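Local coordinates for LipS lipolytic enzyme (Unidentified, PDB 4FBL), which probably hydrolyses ester bonds of lipids, as a thermostable lipase of the alpha/beta-hydrolase fold recovered from a metagenome, at residues F69-F74 with L269-R273; W104-V109 with L133-A137; M112-E116 with F141-F145; L214-P220 with G243-E248; A221-R227 with K249-E255. All coordinates share one frame; numbering follows the deposited sequence.

Contact 1 of 5, residues F69-F74 with L269-R273; sequences FLAEGF and LILER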
# COMPACT_ATOMS: atom_id res chain seq x y z
N PHE C 69 2.84 -11.19 -27.60
CA PHE C 69 2.91 -10.35 -28.82
C PHE C 69 4.00 -9.25 -28.72
O PHE C 69 4.74 -8.99 -29.71
CB PHE C 69 1.55 -9.76 -29.21
CG PHE C 69 1.60 -8.84 -30.44
CD1 PHE C 69 1.49 -9.35 -31.76
CD2 PHE C 69 1.75 -7.46 -30.29
CE1 PHE C 69 1.58 -8.47 -32.92
CE2 PHE C 69 1.85 -6.59 -31.40
CZ PHE C 69 1.73 -7.11 -32.75
N LEU C 70 4.12 -8.60 -27.56
CA LEU C 70 5.03 -7.53 -27.42
C LEU C 70 6.41 -8.05 -27.31
O LEU C 70 7.35 -7.49 -27.90
CB LEU C 70 4.67 -6.74 -26.14
CG LEU C 70 5.09 -5.32 -25.94
CD1 LEU C 70 4.88 -4.50 -27.21
CD2 LEU C 70 4.27 -4.71 -24.74
N ALA C 71 6.55 -9.09 -26.49
CA ALA C 71 7.81 -9.65 -26.17
C ALA C 71 8.44 -10.25 -27.42
O ALA C 71 9.65 -10.12 -27.59
CB ALA C 71 7.64 -10.79 -25.15
N GLU C 72 7.65 -10.99 -28.21
CA GLU C 72 8.18 -11.57 -29.47
C GLU C 72 8.63 -10.47 -30.43
O GLU C 72 9.67 -10.61 -31.07
CB GLU C 72 7.10 -12.28 -30.28
CG GLU C 72 6.18 -13.14 -29.55
CD GLU C 72 6.62 -14.55 -29.59
OE1 GLU C 72 7.86 -14.73 -29.44
OE2 GLU C 72 5.73 -15.45 -29.72
N GLY C 73 7.79 -9.44 -30.59
CA GLY C 73 8.23 -8.24 -31.28
C GLY C 73 9.61 -7.71 -30.91
O GLY C 73 10.39 -7.45 -31.81
N PHE C 74 9.92 -7.51 -29.61
CA PHE C 74 11.23 -7.05 -29.23
C PHE C 74 12.28 -8.11 -29.56
O PHE C 74 13.41 -7.76 -29.87
CB PHE C 74 11.36 -6.75 -27.69
CG PHE C 74 10.37 -5.72 -27.15
CD1 PHE C 74 10.12 -4.51 -27.85
CD2 PHE C 74 9.70 -5.97 -25.92
CE1 PHE C 74 9.23 -3.57 -27.37
CE2 PHE C 74 8.77 -5.03 -25.40
CZ PHE C 74 8.55 -3.77 -26.13
N LEU C 269 0.32 -0.43 -32.55
CA LEU C 269 0.78 0.92 -32.16
C LEU C 269 1.71 0.88 -30.91
O LEU C 269 2.81 1.49 -30.89
CB LEU C 269 -0.43 1.81 -31.89
CG LEU C 269 -0.12 3.24 -31.37
CD1 LEU C 269 0.56 4.08 -32.44
CD2 LEU C 269 -1.40 3.93 -30.99
N ILE C 270 1.33 0.06 -29.91
CA ILE C 270 2.12 -0.04 -28.67
C ILE C 270 3.51 -0.66 -29.06
O ILE C 270 4.53 -0.19 -28.59
CB ILE C 270 1.43 -0.97 -27.58
CG1 ILE C 270 0.14 -0.33 -27.06
CG2 ILE C 270 2.42 -1.26 -26.39
CD1 ILE C 270 -0.77 -1.34 -26.27
N LEU C 271 3.53 -1.70 -29.88
CA LEU C 271 4.83 -2.37 -30.20
C LEU C 271 5.67 -1.40 -30.98
O LEU C 271 6.89 -1.23 -30.74
CB LEU C 271 4.58 -3.63 -31.05
CG LEU C 271 5.79 -4.39 -31.56
CD1 LEU C 271 6.82 -4.74 -30.46
CD2 LEU C 271 5.34 -5.61 -32.33
N GLU C 272 5.02 -0.81 -32.00
CA GLU C 272 5.79 0.14 -32.89
C GLU C 272 6.39 1.31 -32.10
O GLU C 272 7.57 1.64 -32.21
CB GLU C 272 4.92 0.67 -34.06
CG GLU C 272 5.73 1.38 -35.15
CD GLU C 272 6.26 2.82 -34.76
OE1 GLU C 272 5.57 3.56 -33.99
OE2 GLU C 272 7.39 3.20 -35.24
N ARG C 273 5.57 2.00 -31.31
CA ARG C 273 6.09 3.16 -30.52
C ARG C 273 7.07 2.71 -29.42
O ARG C 273 7.93 3.44 -29.09
CB ARG C 273 4.93 3.97 -29.91
CG ARG C 273 4.01 4.45 -30.96
CD ARG C 273 4.49 5.76 -31.61
NE ARG C 273 3.61 6.83 -31.11
CZ ARG C 273 2.67 7.46 -31.84
NH1 ARG C 273 2.50 7.24 -33.16
NH2 ARG C 273 1.90 8.34 -31.26
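Leu-271 is the knob of a knobs-into-holes contact between helix 68-76 and helix 267-279 of the alpha/beta-hydrolase fold, its side chain set among Phe-69, Leu-70, Gly-73 and Phe-74. The two methyls of the knob part company inside the hole. Leu-271 CD2 goes to the Phe-69 ring, 3.7 Å from Phe-69 CE2, while CD1 of Leu-271 lies 3.8 Å from Leu-70 CD1 and 3.9 Å from Gly-73 CA. Gly-73, with no side chain, lets that CD1 methyl come down onto its CA. With CG of Leu-271 anti to its backbone N (chi1 176°), the branch is carried over to helix 68-76. The axes of the two short segments pass 10.0 Å apart, their directions inclined by 31°. Further out, Phe-69 has a cation-pi partner in Lys-267, and Leu-70 and Ile-270 both reach Ile-151 of strand 147-151, so the helix pair rests on the central sheet. Phe-74 closes the last side of the hole with its CE1 4.1 Å from Leu-271 CD1.

Contact 2 of 5, residues W104-V109 with L133-A137; sequences WTADIV and LTVWA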
# COMPACT_ATOMS: atom_id res chain seq x y z
N TRP C 104 7.13 -10.98 -5.80
CA TRP C 104 7.06 -10.41 -7.13
C TRP C 104 8.15 -9.40 -7.41
O TRP C 104 8.62 -9.27 -8.54
CB TRP C 104 5.67 -9.80 -7.47
CG TRP C 104 4.58 -10.87 -7.30
CD1 TRP C 104 4.73 -12.22 -7.50
CD2 TRP C 104 3.25 -10.69 -6.78
NE1 TRP C 104 3.56 -12.90 -7.18
CE2 TRP C 104 2.64 -11.99 -6.72
CE3 TRP C 104 2.54 -9.56 -6.31
CZ2 TRP C 104 1.34 -12.20 -6.26
CZ3 TRP C 104 1.19 -9.75 -5.82
CH2 TRP C 104 0.61 -11.06 -5.85
N THR C 105 8.53 -8.65 -6.40
CA THR C 105 9.63 -7.70 -6.60
C THR C 105 10.95 -8.50 -6.73
O THR C 105 11.87 -8.11 -7.48
CB THR C 105 9.73 -6.65 -5.45
OG1 THR C 105 9.60 -7.28 -4.15
CG2 THR C 105 8.68 -5.58 -5.63
N ALA C 106 11.08 -9.60 -5.97
CA ALA C 106 12.25 -10.47 -6.15
C ALA C 106 12.26 -11.10 -7.55
O ALA C 106 13.37 -11.33 -8.13
CB ALA C 106 12.37 -11.59 -5.03
N ASP C 107 11.08 -11.36 -8.14
CA ASP C 107 11.08 -11.90 -9.50
C ASP C 107 11.65 -10.86 -10.48
O ASP C 107 12.39 -11.22 -11.42
CB ASP C 107 9.70 -12.31 -10.01
CG ASP C 107 9.10 -13.50 -9.22
OD1 ASP C 107 9.82 -14.44 -8.90
OD2 ASP C 107 7.92 -13.44 -8.89
N ILE C 108 11.26 -9.60 -10.30
CA ILE C 108 11.74 -8.50 -11.16
C ILE C 108 13.24 -8.27 -10.97
O ILE C 108 13.95 -8.12 -11.94
CB ILE C 108 11.04 -7.26 -10.82
CG1 ILE C 108 9.52 -7.47 -11.06
CG2 ILE C 108 11.58 -6.04 -11.65
CD1 ILE C 108 9.04 -8.04 -12.54
N VAL C 109 13.74 -8.37 -9.73
CA VAL C 109 15.15 -8.31 -9.42
C VAL C 109 15.92 -9.45 -10.12
O VAL C 109 16.90 -9.18 -10.75
CB VAL C 109 15.39 -8.32 -7.89
CG1 VAL C 109 16.88 -8.37 -7.64
CG2 VAL C 109 14.90 -6.97 -7.32
N LEU C 133 5.13 -2.31 -11.25
CA LEU C 133 6.44 -2.85 -11.06
C LEU C 133 7.56 -2.17 -11.89
O LEU C 133 8.73 -2.12 -11.44
CB LEU C 133 6.46 -4.37 -11.25
CG LEU C 133 5.80 -5.20 -10.12
CD1 LEU C 133 5.50 -6.60 -10.63
CD2 LEU C 133 6.73 -5.25 -8.89
N THR C 134 7.21 -1.73 -13.09
CA THR C 134 8.11 -1.03 -13.99
C THR C 134 8.45 0.33 -13.28
O THR C 134 9.65 0.71 -13.18
CB THR C 134 7.39 -0.77 -15.32
OG1 THR C 134 7.17 -2.01 -15.99
CG2 THR C 134 8.17 0.14 -16.25
N VAL C 135 7.42 1.04 -12.79
CA VAL C 135 7.62 2.28 -12.02
C VAL C 135 8.41 1.97 -10.76
O VAL C 135 9.31 2.70 -10.44
CB VAL C 135 6.33 2.98 -11.68
CG1 VAL C 135 6.61 4.21 -10.73
CG2 VAL C 135 5.67 3.48 -12.96
N TRP C 136 8.11 0.89 -10.07
CA TRP C 136 8.84 0.57 -8.85
C TRP C 136 10.30 0.35 -9.19
O TRP C 136 11.19 0.81 -8.41
CB TRP C 136 8.28 -0.71 -8.16
CG TRP C 136 9.18 -1.21 -7.11
CD1 TRP C 136 9.26 -0.79 -5.77
CD2 TRP C 136 10.14 -2.27 -7.25
NE1 TRP C 136 10.26 -1.48 -5.11
CE2 TRP C 136 10.81 -2.41 -5.98
CE3 TRP C 136 10.49 -3.11 -8.31
CZ2 TRP C 136 11.86 -3.34 -5.76
CZ3 TRP C 136 11.54 -4.04 -8.10
CH2 TRP C 136 12.20 -4.15 -6.81
N ALA C 137 10.61 -0.39 -10.27
CA ALA C 137 12.06 -0.71 -10.46
C ALA C 137 12.87 0.55 -10.92
O ALA C 137 14.01 0.71 -10.50
CB ALA C 137 12.25 -1.86 -11.48
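Thr-105 lays its methyl on the indole of Trp-136: Thr-105 CG2 stands 3.7 Å from the centroid of the six-membered ring and only 5° off its normal, a CH-pi contact over the centre of the face. The threonine torsion explains this. At chi1 45° the hydroxyl sits between backbone N and carbonyl carbon and bonds back to Ala-101 O in its own helix, leaving CG2 to point across at the ring. Trp-136, whose CG is anti to the backbone N (chi1 167°), swings its benzo end toward helix 101-118. There the rim is met by Val-109 CG2 in the ring plane, 3.9 Å from Trp-136 CH2, and by Ile-108 CG2 near CZ3. Leu-133 takes up Thr-105 and Ile-108 with its two methyls: Leu-133 CD2 touches Thr-105 CG2 at 3.8 Å, and CD1 meets Ile-108 CG1 at 4.1 Å. Helix 129-140 starts at the probable nucleophile elbow; the axes of segments 104-109 and 133-137 are inclined by 66°. Phe-167 of the second subunit packs on both Thr-105 and Trp-136, and helix 200-213 also touches them. No hydrogen bond spans the two segments, so cohesion between buried methyls and the face and edge of one indole probably rests on close fit and dispersion, not on directional bonds.

Contact 3 of 5, residues M112-E116 with F141-F145; sequences MRWLE and FPERF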
# COMPACT_ATOMS: atom_id res chain seq x y z
N MET C 112 16.11 -8.77 -13.80
CA MET C 112 17.08 -7.64 -14.00
C MET C 112 18.47 -8.22 -13.92
O MET C 112 19.32 -7.86 -14.70
CB MET C 112 17.04 -6.60 -12.87
CG MET C 112 15.92 -5.61 -13.07
SD MET C 112 15.76 -4.46 -11.69
CE MET C 112 17.40 -3.68 -11.77
N ARG C 113 18.72 -9.14 -12.98
CA ARG C 113 20.07 -9.73 -12.90
C ARG C 113 20.39 -10.58 -14.14
O ARG C 113 21.53 -10.58 -14.60
CB ARG C 113 20.23 -10.53 -11.60
CG ARG C 113 20.19 -9.51 -10.41
CD ARG C 113 20.14 -10.15 -9.04
NE ARG C 113 20.37 -9.16 -7.98
CZ ARG C 113 20.15 -9.35 -6.68
NH1 ARG C 113 19.65 -10.52 -6.25
NH2 ARG C 113 20.41 -8.37 -5.81
N TRP C 114 19.40 -11.27 -14.69
CA TRP C 114 19.59 -12.14 -15.87
C TRP C 114 19.94 -11.27 -17.09
O TRP C 114 20.85 -11.62 -17.88
CB TRP C 114 18.32 -12.97 -16.10
CG TRP C 114 18.35 -13.91 -17.27
CD1 TRP C 114 18.68 -15.23 -17.25
CD2 TRP C 114 18.00 -13.60 -18.66
NE1 TRP C 114 18.56 -15.77 -18.54
CE2 TRP C 114 18.16 -14.79 -19.42
CE3 TRP C 114 17.59 -12.41 -19.33
CZ2 TRP C 114 17.87 -14.86 -20.81
CZ3 TRP C 114 17.34 -12.45 -20.74
CH2 TRP C 114 17.49 -13.68 -21.47
N LEU C 115 19.24 -10.12 -17.20
CA LEU C 115 19.49 -9.18 -18.29
C LEU C 115 20.84 -8.53 -18.14
O LEU C 115 21.50 -8.37 -19.11
CB LEU C 115 18.41 -8.08 -18.35
CG LEU C 115 17.05 -8.48 -18.79
CD1 LEU C 115 16.06 -7.35 -18.59
CD2 LEU C 115 16.96 -8.95 -20.23
N GLU C 116 21.26 -8.19 -16.94
CA GLU C 116 22.54 -7.54 -16.74
C GLU C 116 23.74 -8.46 -17.04
O GLU C 116 24.74 -8.02 -17.50
CB GLU C 116 22.67 -7.00 -15.33
CG GLU C 116 22.08 -5.67 -15.17
CD GLU C 116 21.55 -5.49 -13.77
OE1 GLU C 116 20.78 -4.54 -13.55
OE2 GLU C 116 21.87 -6.29 -12.87
N PHE C 141 15.88 1.68 -8.46
CA PHE C 141 17.27 1.60 -9.05
C PHE C 141 17.34 2.71 -10.08
O PHE C 141 17.21 2.46 -11.29
CB PHE C 141 17.44 0.29 -9.75
CG PHE C 141 17.18 -0.91 -8.84
CD1 PHE C 141 18.17 -1.34 -7.90
CD2 PHE C 141 15.94 -1.58 -8.89
CE1 PHE C 141 17.89 -2.47 -7.04
CE2 PHE C 141 15.66 -2.71 -8.09
CZ PHE C 141 16.62 -3.17 -7.15
N PRO C 142 17.46 3.95 -9.63
CA PRO C 142 17.22 5.07 -10.50
C PRO C 142 18.22 5.27 -11.64
O PRO C 142 17.92 6.01 -12.51
CB PRO C 142 17.34 6.29 -9.53
CG PRO C 142 17.35 5.76 -8.18
CD PRO C 142 17.90 4.38 -8.29
N GLU C 143 19.37 4.62 -11.63
CA GLU C 143 20.34 4.83 -12.70
C GLU C 143 20.34 3.61 -13.58
O GLU C 143 21.17 3.52 -14.49
CB GLU C 143 21.79 4.88 -12.14
CG GLU C 143 21.95 5.69 -10.92
CD GLU C 143 22.35 7.08 -11.24
OE1 GLU C 143 21.70 7.76 -12.05
OE2 GLU C 143 23.35 7.51 -10.67
N ARG C 144 19.49 2.62 -13.31
CA ARG C 144 19.77 1.38 -13.91
C ARG C 144 19.15 1.28 -15.32
O ARG C 144 19.66 0.59 -16.21
CB ARG C 144 19.23 0.33 -13.05
CG ARG C 144 19.83 -0.96 -13.51
CD ARG C 144 19.71 -1.92 -12.34
NE ARG C 144 20.79 -1.93 -11.35
CZ ARG C 144 20.92 -2.89 -10.43
NH1 ARG C 144 20.05 -3.92 -10.37
NH2 ARG C 144 21.94 -2.83 -9.58
N PHE C 145 18.01 1.96 -15.52
CA PHE C 145 17.25 1.79 -16.77
C PHE C 145 17.52 2.93 -17.72
O PHE C 145 17.59 4.08 -17.30
CB PHE C 145 15.74 1.66 -16.47
CG PHE C 145 15.40 0.35 -15.79
CD1 PHE C 145 15.21 -0.80 -16.56
CD2 PHE C 145 15.40 0.25 -14.41
CE1 PHE C 145 14.98 -2.09 -15.96
CE2 PHE C 145 15.12 -1.01 -13.80
CZ PHE C 145 14.89 -2.14 -14.59
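Met-112 reaches from helix 101-118 into the loop after helix 129-140 and puts its thioether between two phenylalanines. Its sulfur lies obliquely off the Phe-141 ring, Met-112 SD 4.6 Å from the ring centroid, and meets the edge of Phe-145, with Met-112 SD 3.8 Å from Phe-145 CZ: Met-aromatic contacts with both rings. The methyl CE lies over the Phe-141 face, though its exact position is doubtful. With Met-112 cut back to alanine, the face of Phe-141 and the edge of Phe-145 would probably lose their shared partner, opening a gap between helix and loop.

Arg-144 lays its guanidinium alongside Phe-141, whose CD1 lies over one face. The group is paired with Glu-116, Glu-116 OE1 to Arg-144 NH1 at 3.3 Å, but the oxygen sits well out of the guanidinium plane and the carboxylate stands at 90° to it, so the attraction is electrostatic, without a directed hydrogen bond. Leu-122 and Met-124 of strand 121-127 touch Phe-145, Leu-55 of strand 52-57 touches Met-112, and Pro-169 of the second subunit packs on Phe-141. The chemistry is therefore layered, with sulfur and aromatic rings on the side of the sheet and, toward solvent, an ion pair whose strength is likely to owe little to direction.

Contact 4 of 5, residues L214-P220 with G243-E248; sequences LPRVKCP and GIGSTE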
# COMPACT_ATOMS: atom_id res chain seq x y z
N LEU C 214 7.66 7.73 -7.29
CA LEU C 214 7.61 8.48 -8.49
C LEU C 214 8.68 9.61 -8.64
O LEU C 214 9.28 9.71 -9.68
CB LEU C 214 6.21 9.04 -8.69
CG LEU C 214 5.12 8.09 -9.28
CD1 LEU C 214 3.66 8.66 -9.15
CD2 LEU C 214 5.39 7.75 -10.73
N PRO C 215 8.88 10.50 -7.61
CA PRO C 215 9.85 11.62 -7.72
C PRO C 215 11.28 11.08 -8.01
O PRO C 215 12.09 11.72 -8.65
CB PRO C 215 9.80 12.24 -6.28
CG PRO C 215 8.28 12.02 -5.93
CD PRO C 215 8.15 10.53 -6.32
N ARG C 216 11.56 9.87 -7.60
CA ARG C 216 12.84 9.25 -7.90
C ARG C 216 13.05 8.67 -9.28
O ARG C 216 14.20 8.37 -9.66
CB ARG C 216 13.05 8.12 -6.96
CG ARG C 216 13.62 8.46 -5.60
CD ARG C 216 13.54 7.14 -4.92
NE ARG C 216 14.56 6.96 -3.94
CZ ARG C 216 15.55 6.08 -3.94
NH1 ARG C 216 15.78 5.18 -4.89
NH2 ARG C 216 16.33 6.13 -2.87
N VAL C 217 11.97 8.52 -10.04
CA VAL C 217 12.11 8.00 -11.43
C VAL C 217 12.65 9.13 -12.30
O VAL C 217 12.02 10.16 -12.34
CB VAL C 217 10.76 7.57 -12.04
CG1 VAL C 217 10.98 7.14 -13.48
CG2 VAL C 217 10.13 6.44 -11.22
N LYS C 218 13.80 8.91 -12.95
CA LYS C 218 14.51 9.94 -13.70
C LYS C 218 14.70 9.51 -15.15
O LYS C 218 15.00 10.33 -15.95
CB LYS C 218 15.97 10.19 -13.14
CG LYS C 218 16.10 11.02 -11.81
CD LYS C 218 15.91 12.63 -11.97
CE LYS C 218 15.89 13.41 -10.59
NZ LYS C 218 14.97 12.72 -9.57
N CYS C 219 14.66 8.21 -15.47
CA CYS C 219 14.91 7.84 -16.87
C CYS C 219 13.79 8.30 -17.80
O CYS C 219 12.68 8.55 -17.35
CB CYS C 219 15.10 6.31 -17.01
SG CYS C 219 13.62 5.33 -16.46
N PRO C 220 14.05 8.36 -19.12
CA PRO C 220 12.98 8.57 -20.12
C PRO C 220 11.75 7.63 -19.96
O PRO C 220 11.90 6.48 -19.61
CB PRO C 220 13.70 8.35 -21.47
CG PRO C 220 15.09 8.72 -21.20
CD PRO C 220 15.37 8.28 -19.75
N GLY C 243 3.96 13.07 -11.70
CA GLY C 243 4.79 12.78 -10.53
C GLY C 243 6.24 12.35 -10.73
O GLY C 243 7.05 12.44 -9.80
N ILE C 244 6.61 11.89 -11.94
CA ILE C 244 7.98 11.48 -12.12
C ILE C 244 8.92 12.66 -12.27
O ILE C 244 8.55 13.73 -12.76
CB ILE C 244 8.19 10.64 -13.45
CG1 ILE C 244 7.58 11.37 -14.67
CG2 ILE C 244 7.68 9.25 -13.27
CD1 ILE C 244 7.98 10.67 -16.00
N GLY C 245 10.18 12.42 -11.94
CA GLY C 245 11.23 13.45 -12.04
C GLY C 245 11.87 13.45 -13.40
O GLY C 245 12.69 14.31 -13.66
N SER C 246 11.51 12.49 -14.29
CA SER C 246 12.05 12.45 -15.67
C SER C 246 11.90 13.74 -16.46
O SER C 246 10.83 14.33 -16.51
CB SER C 246 11.41 11.30 -16.46
OG SER C 246 11.37 10.15 -15.60
N THR C 247 12.94 14.17 -17.15
CA THR C 247 12.78 15.38 -17.99
C THR C 247 12.24 14.94 -19.36
O THR C 247 11.61 15.72 -20.05
CB THR C 247 14.09 16.19 -18.11
OG1 THR C 247 15.01 15.44 -18.88
CG2 THR C 247 14.76 16.36 -16.74
N GLU C 248 12.42 13.67 -19.72
CA GLU C 248 11.91 13.21 -21.01
C GLU C 248 10.71 12.26 -20.81
O GLU C 248 10.87 11.16 -20.24
CB GLU C 248 12.99 12.44 -21.76
CG GLU C 248 14.12 13.27 -22.28
CD GLU C 248 14.55 12.71 -23.60
OE1 GLU C 248 13.66 12.66 -24.51
OE2 GLU C 248 15.74 12.29 -23.72
O HOH W 1 14.27 11.64 -18.48
O HOH W 2 15.49 13.21 -16.01
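Two loops that lead into neighbouring parallel strands of the alpha/beta-hydrolase sheet run side by side here: loop 214-220 precedes strand 221-226, and loop 243-248 precedes strand 249-254. Ser-246 ties the loops together: Ser-246 OG donates to Cys-219 O at 2.7 Å, tilted 32° from the carbonyl plane. With OG beside its own backbone N (chi1 -43°), the serine turns this short side chain back to the facing loop. A weak bond joins Gly-245 N to Val-217 O at 2.9 Å. Lys-218 O takes a hydrogen from each of two waters, which in turn accept from Thr-247 N and Glu-248 N, so one carbonyl is tied to two successive amides of the other loop. At the inner end the contact is oily. Ile-244 CG2 wedges between Leu-214 and Val-217, 3.7 Å from Leu-214 CD2 and equally far from Val-217 CB, and Ile-244 CA lies 3.3 Å from Leu-214 O, its hydrogen aimed almost straight at the oxygen. Outside the pair, Val-217 and Cys-219 lean on Ala-138 of helix 129-140 and Leu-214 on Val-135, while Pro-220 bonds through its backbone to Ile-148 of strand 147-151, the next strand of the sheet.

Contact 5 of 5, residues A221-R227 with K249-E255; sequences ALIIQSR and KELLWLE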
# COMPACT_ATOMS: atom_id res chain seq x y z
N ALA C 221 10.54 8.14 -20.18
CA ALA C 221 9.34 7.35 -19.92
C ALA C 221 8.34 7.56 -21.07
O ALA C 221 8.14 8.71 -21.46
CB ALA C 221 8.70 7.69 -18.56
N LEU C 222 7.79 6.43 -21.58
CA LEU C 222 6.65 6.40 -22.44
C LEU C 222 5.51 5.77 -21.65
O LEU C 222 5.48 4.54 -21.42
CB LEU C 222 6.95 5.61 -23.73
CG LEU C 222 5.82 5.42 -24.75
CD1 LEU C 222 5.17 6.76 -25.25
CD2 LEU C 222 6.28 4.55 -25.95
N ILE C 223 4.58 6.62 -21.21
CA ILE C 223 3.48 6.16 -20.34
C ILE C 223 2.31 5.91 -21.26
O ILE C 223 1.81 6.84 -21.90
CB ILE C 223 3.14 7.24 -19.28
CG1 ILE C 223 4.40 7.62 -18.49
CG2 ILE C 223 2.02 6.74 -18.30
CD1 ILE C 223 4.57 9.13 -18.26
N ILE C 224 1.87 4.66 -21.32
CA ILE C 224 0.84 4.24 -22.26
C ILE C 224 -0.42 3.94 -21.48
O ILE C 224 -0.37 3.11 -20.60
CB ILE C 224 1.31 2.95 -23.03
CG1 ILE C 224 2.60 3.32 -23.77
CG2 ILE C 224 0.18 2.43 -23.99
CD1 ILE C 224 3.22 2.18 -24.62
N GLN C 225 -1.50 4.62 -21.79
CA GLN C 225 -2.73 4.49 -21.01
C GLN C 225 -3.96 4.42 -21.94
O GLN C 225 -4.10 5.25 -22.81
CB GLN C 225 -2.91 5.69 -20.03
CG GLN C 225 -3.65 5.37 -18.69
CD GLN C 225 -2.81 4.59 -17.60
OE1 GLN C 225 -3.39 3.84 -16.83
NE2 GLN C 225 -1.45 4.69 -17.61
N SER C 226 -4.86 3.47 -21.69
CA SER C 226 -6.09 3.39 -22.35
C SER C 226 -7.05 4.49 -21.85
O SER C 226 -7.21 4.75 -20.60
CB SER C 226 -6.74 2.05 -22.12
OG SER C 226 -6.10 0.95 -22.75
N ARG C 227 -7.67 5.14 -22.83
CA ARG C 227 -8.52 6.28 -22.56
C ARG C 227 -9.74 5.76 -21.83
O ARG C 227 -10.28 6.41 -21.00
CB ARG C 227 -8.84 7.03 -23.88
CG ARG C 227 -9.74 8.12 -23.74
CD ARG C 227 -8.98 9.40 -23.47
NE ARG C 227 -8.23 9.87 -24.63
CZ ARG C 227 -7.50 10.99 -24.62
NH1 ARG C 227 -7.46 11.78 -23.56
NH2 ARG C 227 -6.81 11.33 -25.69
N LYS C 249 9.52 12.67 -21.21
CA LYS C 249 8.36 11.86 -20.86
C LYS C 249 7.29 12.14 -21.84
O LYS C 249 7.21 13.24 -22.31
CB LYS C 249 7.86 12.17 -19.45
CG LYS C 249 7.67 13.72 -19.16
CD LYS C 249 7.14 13.93 -17.76
CE LYS C 249 6.75 15.45 -17.47
NZ LYS C 249 6.64 15.74 -15.98
N GLU C 250 6.46 11.14 -22.13
CA GLU C 250 5.35 11.29 -23.07
C GLU C 250 4.18 10.51 -22.53
O GLU C 250 4.36 9.40 -22.05
CB GLU C 250 5.76 10.74 -24.45
CG GLU C 250 4.66 10.98 -25.50
CD GLU C 250 4.89 10.24 -26.84
OE1 GLU C 250 6.05 9.87 -27.22
OE2 GLU C 250 3.85 10.05 -27.51
N LEU C 251 2.98 11.06 -22.60
CA LEU C 251 1.79 10.32 -22.28
C LEU C 251 1.07 9.97 -23.61
O LEU C 251 0.57 10.87 -24.31
CB LEU C 251 0.90 11.12 -21.28
CG LEU C 251 -0.43 10.51 -20.81
CD1 LEU C 251 -0.28 9.11 -20.20
CD2 LEU C 251 -1.23 11.48 -19.77
N LEU C 252 1.04 8.67 -23.95
CA LEU C 252 0.30 8.15 -25.12
C LEU C 252 -1.04 7.51 -24.78
O LEU C 252 -1.10 6.41 -24.13
CB LEU C 252 1.16 7.17 -25.91
CG LEU C 252 0.48 6.49 -27.09
CD1 LEU C 252 0.28 7.50 -28.23
CD2 LEU C 252 1.54 5.37 -27.45
N TRP C 253 -2.12 8.19 -25.20
CA TRP C 253 -3.46 7.73 -24.89
C TRP C 253 -3.94 6.74 -25.92
O TRP C 253 -3.84 7.03 -27.10
CB TRP C 253 -4.42 8.92 -24.86
CG TRP C 253 -4.31 9.75 -23.58
CD1 TRP C 253 -3.83 11.06 -23.45
CD2 TRP C 253 -4.76 9.36 -22.28
NE1 TRP C 253 -3.95 11.47 -22.14
CE2 TRP C 253 -4.52 10.45 -21.40
CE3 TRP C 253 -5.36 8.18 -21.77
CZ2 TRP C 253 -4.82 10.38 -20.00
CZ3 TRP C 253 -5.63 8.11 -20.39
CH2 TRP C 253 -5.34 9.22 -19.52
N LEU C 254 -4.44 5.60 -25.52
CA LEU C 254 -4.92 4.64 -26.50
C LEU C 254 -6.44 4.83 -26.78
O LEU C 254 -7.25 4.73 -25.84
CB LEU C 254 -4.62 3.21 -26.07
CG LEU C 254 -3.11 2.86 -25.87
CD1 LEU C 254 -2.91 1.48 -25.28
CD2 LEU C 254 -2.21 3.07 -27.10
N GLU C 255 -6.82 5.11 -28.03
CA GLU C 255 -8.25 5.44 -28.36
C GLU C 255 -9.12 4.23 -28.64
O GLU C 255 -10.29 4.35 -28.69
CB GLU C 255 -8.33 6.42 -29.53
CG GLU C 255 -7.49 7.74 -29.44
CD GLU C 255 -7.70 8.61 -28.16
OE1 GLU C 255 -8.58 8.32 -27.33
OE2 GLU C 255 -6.99 9.62 -27.97
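The indole of Trp-253 is covered on both faces: Leu-251 CG lies over one, and the guanidinium of Arg-227 stacks flat on the other, centres 3.9 Å apart and planes at 14°, a cation-pi contact. Ser-226 O sits at the ring's edge. The guanidinium uses its own edge for Glu-255, side-on, with Arg-227 NE to Glu-255 OE1 at 3.1 Å and NH2 to OE2 at 2.9 Å, both oxygens offering syn lone pairs. Bends at chi2 and chi3 of Arg-227 fold the group back over the ring. Replacing Trp-253 by alanine would remove the surface under the guanidinium, which would probably be left free to turn and hold Glu-255 less firmly. Strands 221-226 and 249-254 are the parallel pair of a beta-alpha-beta crossover through helix 235-243; strand 249-254 is one of the two edge strands of the sheet within this chain. Six backbone hydrogen bonds alternate along the pair, the first from Glu-250 N to Ala-221 O and the last from Arg-227 N to Leu-254 O. On the face toward helix 267-279, Ile-224 CG2 packs tightly on Leu-254 CD1 at 3.5 Å.

The five contacts trace one alpha/beta-hydrolase core. Contact 1 closes the longest loop of chain and encloses the other four; contacts 2 and 3 come first within it, their segments alternating, then contacts 4 and 5, which alternate likewise. Contacts 2 and 3 share helix 101-118, with centres 10 Å apart, and both touch the second subunit, as does contact 4. Contact 4 runs straight into contact 5, loops leading to strands, with centres 15 Å apart. Helix 267-279 of contact 1 packs on the strands of contact 5, whereas contacts 1 and 2 stay about 10 Å apart at their nearest atoms. Helices thus cover both faces of the sheet, and the early and late parts of the chain close round it.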